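Local coordinates for glycoside hydrolase family 81 (Clostridium thermocellum, PDB 6FOP), which degrades beta-1,3-glucans such as laminarin as part of the bacterium's cellulosome, most probably by hydrolysing their glucosidic bonds, at residues S374-E377 with D378-A382; G444-V447 with E448-I451; N613-D616 with I617-Y621; I653-L656 with D657-L661. One frame throughout, in Å; residues are numbered along the deposited sequence.

Contact 1 of 4, residues S374-E377 with D378-A382; sequences SSLE and DWFTA. With CA (calcium ion), chain C; CA (calcium ion), chain D.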
# COMPACT_ATOMS: atom_id res chain seq x y z
N SER A 374 4.26 29.67 -3.01
CA SER A 374 5.66 30.08 -2.94
C SER A 374 6.52 28.91 -2.43
O SER A 374 7.64 28.70 -2.91
CB SER A 374 5.85 31.34 -2.09
OG SER A 374 5.47 31.12 -0.73
N SER A 375 6.00 28.16 -1.47
CA SER A 375 6.81 27.07 -0.94
C SER A 375 6.93 25.92 -1.94
O SER A 375 8.01 25.38 -2.08
CB SER A 375 6.32 26.61 0.42
OG SER A 375 5.07 25.98 0.31
N LEU A 376 5.84 25.56 -2.64
CA LEU A 376 5.93 24.54 -3.67
C LEU A 376 6.87 24.97 -4.79
O LEU A 376 7.67 24.17 -5.28
CB LEU A 376 4.55 24.14 -4.21
CG LEU A 376 3.72 23.32 -3.25
CD1 LEU A 376 2.36 23.10 -3.86
CD2 LEU A 376 4.38 21.99 -2.87
N GLU A 377 6.80 26.23 -5.20
CA GLU A 377 7.67 26.72 -6.27
C GLU A 377 9.14 26.63 -5.82
O GLU A 377 10.00 26.25 -6.60
CB GLU A 377 7.28 28.14 -6.68
CG GLU A 377 5.89 28.23 -7.31
CD GLU A 377 5.38 29.64 -7.50
OE1 GLU A 377 6.19 30.59 -7.48
OE2 GLU A 377 4.16 29.79 -7.71
N ASP A 378 9.41 26.90 -4.55
CA ASP A 378 10.77 26.77 -3.99
C ASP A 378 11.19 25.27 -4.00
O ASP A 378 12.22 24.90 -4.58
CB ASP A 378 10.85 27.40 -2.58
CG ASP A 378 12.26 27.45 -2.01
OD1 ASP A 378 13.21 26.79 -2.53
OD2 ASP A 378 12.45 28.21 -1.03
N TRP A 379 10.37 24.42 -3.40
CA TRP A 379 10.71 23.00 -3.38
C TRP A 379 10.91 22.45 -4.77
O TRP A 379 11.76 21.57 -4.95
CB TRP A 379 9.65 22.18 -2.62
CG TRP A 379 9.82 22.20 -1.11
CD1 TRP A 379 9.19 23.03 -0.21
CD2 TRP A 379 10.65 21.35 -0.34
NE1 TRP A 379 9.59 22.73 1.05
CE2 TRP A 379 10.48 21.69 1.01
CE3 TRP A 379 11.52 20.30 -0.66
CZ2 TRP A 379 11.17 21.03 2.03
CZ3 TRP A 379 12.20 19.67 0.34
CH2 TRP A 379 12.01 20.01 1.67
N PHE A 380 10.11 22.92 -5.74
CA PHE A 380 10.14 22.42 -7.11
C PHE A 380 11.19 23.07 -8.00
O PHE A 380 11.17 22.86 -9.21
CB PHE A 380 8.74 22.51 -7.77
CG PHE A 380 7.68 21.65 -7.15
CD1 PHE A 380 7.98 20.52 -6.39
CD2 PHE A 380 6.34 21.96 -7.36
CE1 PHE A 380 6.97 19.73 -5.85
CE2 PHE A 380 5.34 21.18 -6.84
CZ PHE A 380 5.65 20.06 -6.08
N THR A 381 12.11 23.83 -7.38
CA THR A 381 13.25 24.43 -8.07
C THR A 381 14.53 24.11 -7.28
O THR A 381 14.61 24.36 -6.09
CB THR A 381 13.08 25.96 -8.13
OG1 THR A 381 11.82 26.28 -8.74
CG2 THR A 381 14.20 26.59 -8.93
N ALA A 382 15.51 23.52 -7.95
CA ALA A 382 16.81 23.22 -7.35
C ALA A 382 17.81 24.24 -7.85
O ALA A 382 18.29 24.16 -8.98
CB ALA A 382 17.25 21.79 -7.72
CA CA C . 14.44 25.45 -4.01
CA CA D . 15.00 28.26 -1.43
O HOH W 1 14.77 30.04 0.02
O HOH W 2 15.70 27.05 0.27
O HOH W 3 14.59 29.65 -3.30
O HOH W 4 17.10 29.41 -1.69
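Glu377 O accepts a hydrogen bond from Thr381 OG1, 2.8 Å away, just where helix 362-379 gives out. With chi1 at -55°, OG1 stands beside its own backbone N and is turned back toward the last turn. The same short stretch builds a two-calcium site. One calcium is bound by Asp378 O at 2.4 Å and by Thr381 O, and Asp378 OD1 bridges it to the second calcium. That second ion is gripped by both carboxylate oxygens, Asp378 OD1 and OD2, at 2.6 Å each, and carries four waters. Glu386 and Lys389 complete the protein ligands of the pair. Asp378 reaches the ions because its CG lies anti to the backbone N (chi1 -173°), leading the carboxylate off the helix.

Behind the metals the helix closes with ordinary backbone bonds, the straightest being Trp379 N to Ser375 O (178°). Farther in, Leu376 and Phe380 lie alongside each other, pointing the same way, with Leu376 CD2 4.0 Å from Phe380 CZ. Trp379 presents its ring edge to Ser375 O and meets Phe342 and Phe423 edge-to-face, while Glu377 OE2 accepts from Trp437 NE1.

Because one calcium takes main-chain oxygens from Asp378 and Thr381, on both sides of the helix end, and shares the Asp378 carboxylate with the other, the pair probably stiffens the exit loop and offsets the negative charge of Asp378 and Glu386.

Contact 2 of 4, residues G444-V447 with E448-I451; sequences GAMV and ELLI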
# COMPACT_ATOMS: atom_id res chain seq x y z
N GLY A 444 3.26 21.81 -13.15
CA GLY A 444 2.71 20.47 -13.24
C GLY A 444 3.74 19.39 -13.56
O GLY A 444 3.57 18.24 -13.12
N ALA A 445 4.81 19.75 -14.26
CA ALA A 445 5.84 18.74 -14.56
C ALA A 445 6.56 18.22 -13.30
O ALA A 445 6.75 17.00 -13.11
CB ALA A 445 6.82 19.28 -15.59
N MET A 446 6.92 19.13 -12.39
CA MET A 446 7.51 18.69 -11.13
C MET A 446 6.51 17.93 -10.25
O MET A 446 6.87 16.91 -9.63
CB MET A 446 8.16 19.85 -10.37
CG MET A 446 9.49 20.33 -10.91
SD MET A 446 10.78 19.06 -10.87
CE MET A 446 11.07 19.00 -9.08
N VAL A 447 5.25 18.38 -10.22
CA VAL A 447 4.23 17.65 -9.48
C VAL A 447 4.17 16.20 -9.97
O VAL A 447 4.13 15.24 -9.17
CB VAL A 447 2.85 18.32 -9.59
CG1 VAL A 447 1.75 17.45 -8.98
CG2 VAL A 447 2.86 19.69 -8.91
N GLU A 448 4.20 16.03 -11.28
CA GLU A 448 4.03 14.69 -11.83
C GLU A 448 5.27 13.83 -11.58
O GLU A 448 5.14 12.62 -11.47
CB GLU A 448 3.50 14.76 -13.27
CG GLU A 448 2.05 15.22 -13.23
CD GLU A 448 1.40 15.56 -14.54
OE1 GLU A 448 1.98 15.33 -15.64
OE2 GLU A 448 0.27 16.07 -14.46
N LEU A 449 6.44 14.45 -11.41
CA LEU A 449 7.63 13.68 -11.00
C LEU A 449 7.49 13.12 -9.56
O LEU A 449 7.92 11.99 -9.29
CB LEU A 449 8.91 14.48 -11.16
CG LEU A 449 9.44 14.76 -12.57
CD1 LEU A 449 10.81 15.39 -12.45
CD2 LEU A 449 9.58 13.51 -13.39
N LEU A 450 6.88 13.88 -8.65
CA LEU A 450 6.59 13.35 -7.30
C LEU A 450 5.61 12.19 -7.40
O LEU A 450 5.79 11.17 -6.70
CB LEU A 450 6.03 14.41 -6.33
CG LEU A 450 7.07 15.23 -5.58
CD1 LEU A 450 7.94 16.07 -6.47
CD2 LEU A 450 6.38 16.09 -4.52
N ILE A 451 4.59 12.32 -8.24
CA ILE A 451 3.66 11.21 -8.45
C ILE A 451 4.41 9.97 -8.97
O ILE A 451 4.21 8.86 -8.46
CB ILE A 451 2.50 11.57 -9.42
CG1 ILE A 451 1.70 12.76 -8.86
CG2 ILE A 451 1.60 10.34 -9.65
CD1 ILE A 451 0.60 13.24 -9.77
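Gly444 and Glu448 meet one turn apart in the middle of helix 440-455, a helix of the catalytic C-terminal domain that is buried over these two turns; the fold of this domain in family 81 is an (alpha/alpha)6 barrel. Regular i to i+4 bonding runs through the stretch, from Glu448 N to Gly444 O at 2.9 Å to Ile451 N to Val447 O.

Gly444 has no side chain, and the methylenes of Glu448 run past its carbonyl, CG lying 3.4 Å from Gly444 O. In this conformer of Glu448, one of two, the chain is extended beyond CG (chi2 171°), which carries the carboxylate outward and back past Gly444, toward Arg440. Its two oxygens are then divided between partners: OE1 forms a salt bridge with Arg440 and OE2 accepts from Trp507 NE1. In this conformer both oxygens of the buried carboxylate are thereby satisfied, and the arginine probably helps to keep it ionised.

The other side chains that pack here are apolar. Val447 and Ile451, one turn apart, pack between helices 416-433 and 494-511, both touching Leu424 and Trp507. Leu450 bends its CD1 back over the previous turn, to 3.4 Å from Met446 O, and lies against Phe423. On the side toward strand 2-5, Met446 and Leu449 both reach Glu5. The thioether, folded at chi2 and chi3, crosses the leucine at a slant and sets Met446 SD 4.0 Å from Leu449 CD1.

Contact 3 of 4, residues N613-D616 with I617-Y621; sequences NWKD and IQYMY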
# COMPACT_ATOMS: atom_id res chain seq x y z
N ASN A 613 -5.26 12.55 24.83
CA ASN A 613 -4.59 13.41 23.89
C ASN A 613 -5.09 13.10 22.47
O ASN A 613 -5.91 12.20 22.28
CB ASN A 613 -3.06 13.34 24.04
CG ASN A 613 -2.46 12.01 23.64
OD1 ASN A 613 -3.15 10.99 23.53
ND2 ASN A 613 -1.18 12.02 23.42
N TRP A 614 -4.65 13.89 21.50
CA TRP A 614 -5.21 13.84 20.13
C TRP A 614 -6.73 13.83 20.13
O TRP A 614 -7.38 13.14 19.35
CB TRP A 614 -4.63 12.67 19.32
CG TRP A 614 -3.22 12.86 18.89
CD1 TRP A 614 -2.34 13.84 19.28
CD2 TRP A 614 -2.49 12.04 17.95
NE1 TRP A 614 -1.14 13.67 18.65
CE2 TRP A 614 -1.19 12.56 17.85
CE3 TRP A 614 -2.82 10.91 17.21
CZ2 TRP A 614 -0.21 11.99 17.03
CZ3 TRP A 614 -1.86 10.35 16.39
CH2 TRP A 614 -0.56 10.89 16.31
N LYS A 615 -7.30 14.67 21.01
CA LYS A 615 -8.76 14.72 21.12
C LYS A 615 -9.39 15.22 19.81
O LYS A 615 -10.49 14.79 19.46
CB LYS A 615 -9.20 15.66 22.23
CG LYS A 615 -8.99 15.15 23.65
CD LYS A 615 -9.53 16.18 24.64
CE LYS A 615 -9.70 15.63 26.04
NZ LYS A 615 -8.38 15.39 26.67
N ASP A 616 -8.72 16.16 19.12
CA ASP A 616 -9.20 16.62 17.81
C ASP A 616 -9.36 15.47 16.80
O ASP A 616 -10.43 15.28 16.21
CB ASP A 616 -8.38 17.76 17.21
CG ASP A 616 -6.87 17.52 17.19
OD1 ASP A 616 -6.35 16.54 17.79
OD2 ASP A 616 -6.19 18.33 16.54
N ILE A 617 -8.29 14.68 16.64
CA ILE A 617 -8.31 13.54 15.72
C ILE A 617 -9.41 12.57 16.16
O ILE A 617 -10.18 12.07 15.33
CB ILE A 617 -6.96 12.84 15.71
CG1 ILE A 617 -5.81 13.76 15.31
CG2 ILE A 617 -6.98 11.61 14.82
CD1 ILE A 617 -5.96 14.43 14.00
N GLN A 618 -9.48 12.28 17.48
CA GLN A 618 -10.45 11.29 17.96
C GLN A 618 -11.88 11.76 17.84
O GLN A 618 -12.78 10.97 17.55
CB GLN A 618 -10.16 10.89 19.40
CG GLN A 618 -8.87 10.12 19.57
CD GLN A 618 -8.91 8.77 18.91
OE1 GLN A 618 -9.98 8.27 18.59
NE2 GLN A 618 -7.74 8.15 18.76
N TYR A 619 -12.11 13.06 18.06
CA TYR A 619 -13.49 13.54 17.92
C TYR A 619 -13.92 13.68 16.46
O TYR A 619 -15.11 13.46 16.15
CB TYR A 619 -13.71 14.84 18.69
CG TYR A 619 -13.48 14.77 20.18
CD1 TYR A 619 -13.63 13.58 20.89
CD2 TYR A 619 -13.14 15.90 20.89
CE1 TYR A 619 -13.46 13.51 22.26
CE2 TYR A 619 -12.94 15.84 22.27
CZ TYR A 619 -13.07 14.65 22.94
OH TYR A 619 -12.89 14.60 24.30
N MET A 620 -12.99 13.96 15.54
CA MET A 620 -13.31 13.88 14.11
C MET A 620 -13.70 12.46 13.71
O MET A 620 -14.66 12.26 12.95
CB MET A 620 -12.15 14.35 13.27
CG MET A 620 -11.94 15.86 13.33
SD MET A 620 -10.69 16.34 12.11
CE MET A 620 -9.18 15.79 12.88
N TYR A 621 -12.99 11.47 14.28
CA TYR A 621 -13.30 10.07 14.03
C TYR A 621 -14.66 9.68 14.62
O TYR A 621 -15.51 9.10 13.94
CB TYR A 621 -12.20 9.22 14.65
CG TYR A 621 -12.36 7.74 14.46
CD1 TYR A 621 -12.12 7.16 13.21
CD2 TYR A 621 -12.68 6.91 15.53
CE1 TYR A 621 -12.27 5.80 13.03
CE2 TYR A 621 -12.80 5.54 15.35
CZ TYR A 621 -12.60 4.99 14.09
OH TYR A 621 -12.70 3.60 13.93
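Trp614 O receives Gln618 N at 2.9 Å in the first turn of helix 615-622, for which Trp614 is the N-cap residue. Tyr619 N to Lys615 O and Met620 N to Asp616 O carry the bonding onward. The helix packs through Tyr619 on Tyr599 of helix 592-606 and Ile653 of helix 646-659.

Asp616 serves two backbone amides. With chi1 at 50° its carboxylate is tucked back over its own backbone, putting Asp616 OD1 2.9 Å from Ile617 N; the bond is weak, bent to 138°. OD2 accepts from Glu641 N, so both oxygens of this buried carboxylate have a partner. Before the helix, the Asn613 amide is held at both ends, OD1 by Thr569 OG1 and ND2 by Glu572 OE2. Gln618 NE2 makes a weak bond to Ser571 O, and its side chain touches His574, a nickel ligand.

Lys615 sends NZ back to Pro611 O, while its methylenes run alongside the Tyr619 ring. Lys615 O lies over one face of that ring, 3.1 Å from Tyr619 CG. Lys615 CB packs 3.7 Å from Tyr619 CE2, and farther out Lys615 CD comes equally near Tyr619 OH.

Contact 4 of 4, residues I653-L656 with D657-L661; sequences ICNL and DSLGL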
# COMPACT_ATOMS: atom_id res chain seq x y z
N ILE A 653 -16.51 18.31 12.09
CA ILE A 653 -17.47 17.78 13.04
C ILE A 653 -18.86 18.40 12.82
O ILE A 653 -19.87 17.69 12.79
CB ILE A 653 -16.99 18.03 14.48
CG1 ILE A 653 -15.75 17.18 14.79
CG2 ILE A 653 -18.10 17.70 15.47
CD1 ILE A 653 -15.05 17.57 16.08
N CYS A 654 -18.89 19.72 12.65
CA CYS A 654 -20.18 20.43 12.54
C CYS A 654 -20.86 20.16 11.20
O CYS A 654 -22.09 20.17 11.11
CB CYS A 654 -20.01 21.92 12.74
SG CYS A 654 -19.57 22.36 14.44
N ASN A 655 -20.08 19.91 10.12
CA ASN A 655 -20.69 19.47 8.87
C ASN A 655 -21.34 18.09 9.03
O ASN A 655 -22.45 17.86 8.54
CB ASN A 655 -19.72 19.50 7.71
CG ASN A 655 -19.78 20.83 6.96
OD1 ASN A 655 -20.80 21.16 6.36
ND2 ASN A 655 -18.70 21.60 7.03
N LEU A 656 -20.67 17.15 9.69
CA LEU A 656 -21.31 15.84 9.89
C LEU A 656 -22.57 15.94 10.76
O LEU A 656 -23.55 15.26 10.54
CB LEU A 656 -20.33 14.81 10.45
CG LEU A 656 -19.18 14.43 9.50
CD1 LEU A 656 -18.14 13.61 10.23
CD2 LEU A 656 -19.70 13.71 8.28
N ASP A 657 -22.53 16.88 11.72
CA ASP A 657 -23.69 17.19 12.57
C ASP A 657 -24.92 17.61 11.74
O ASP A 657 -26.05 17.20 12.05
CB ASP A 657 -23.28 18.28 13.58
CG ASP A 657 -24.33 18.52 14.66
OD1 ASP A 657 -25.00 17.57 15.15
OD2 ASP A 657 -24.48 19.68 15.04
N SER A 658 -24.68 18.36 10.66
CA SER A 658 -25.73 18.83 9.78
C SER A 658 -26.11 17.83 8.68
O SER A 658 -27.30 17.59 8.42
CB SER A 658 -25.23 20.12 9.13
OG SER A 658 -26.19 20.60 8.25
N LEU A 659 -25.10 17.30 8.02
CA LEU A 659 -25.28 16.44 6.82
C LEU A 659 -25.69 15.02 7.16
O LEU A 659 -26.40 14.37 6.37
CB LEU A 659 -23.98 16.38 6.03
CG LEU A 659 -23.39 17.69 5.46
CD1 LEU A 659 -21.93 17.47 5.04
CD2 LEU A 659 -24.16 18.16 4.25
N GLY A 660 -25.24 14.52 8.30
CA GLY A 660 -25.35 13.10 8.62
C GLY A 660 -24.08 12.34 8.30
O GLY A 660 -23.05 12.91 7.97
N LEU A 661 -24.18 11.03 8.46
CA LEU A 661 -23.07 10.13 8.27
C LEU A 661 -22.93 9.74 6.80
O LEU A 661 -23.92 9.69 6.06
CB LEU A 661 -23.28 8.88 9.13
CG LEU A 661 -23.51 9.11 10.64
CD1 LEU A 661 -23.56 7.78 11.38
CD2 LEU A 661 -22.39 9.99 11.21
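Asn655 and Leu659 form the tight side of the last turn of helix 646-659. Leu659 N donates to Asn655 O at 2.8 Å. The leucine side chain folds over the same carbonyl, bringing Leu659 CG to 3.2 Å from Asn655 O. Farther out the two side chains run together in one direction, Leu659 CD1 resting 4.0 Å from Asn655 CB.

The turn ends at Gly660, whose N still reaches Leu656 O at 2.9 Å. Gly660 takes a positive phi of 96°, and the chain leaves the helix there. Leu656 CD2 packs beside the exit, 3.5 Å from Gly660 O.

Asp657 and Ser658, partly exposed, make the looser side. Ser658 N is shared between Cys654 O, at 3.2 Å, and Asn655 O, the latter bond weak and strongly bent (126°). A chi1 of -170° swings the Asp657 carboxylate away from the turn, so that its contacts within the stretch are made by CB, 3.3 Å from Cys654 O. The polar ends bond beyond the turn: Asn655 ND2 donates to His651 O and OD1 accepts from Lys312 N, Asp657 OD2 accepts from Thr314 OG1 and also makes a long, weak ion pair with Lys631, and in the conformer given Ser658 OG hydrogen-bonds to Lys312 O.

Helix 627-633 packs on Ile653, Leu656 and Asp657, and Phe676 of strand 673-678 on Leu656 and Leu659. Beyond Gly660 the chain enters strand 661-662, where Leu661 pairs by backbone bonds with Asn677.

In the fold
All four contacts are local turns that follow one another in series, none enclosing or crossing another. Contact 1 ends helix 362-379 and contact 2 comes some sixty residues later, yet the two touch: Phe380, just past the first helix, packs on Met446, Val447 and Leu450 of helix 440-455. Contact 3 opens helix 615-622 and contact 4 closes helix 646-659; these meet where Tyr619 CB lies 4.0 Å from Ile653 CD1. The two pairs stand well apart, with centres of contacts 1 and 3 about 32 Å from each other. Contact 4 finally hands the chain from the helical domain to the C-terminal antiparallel sheet.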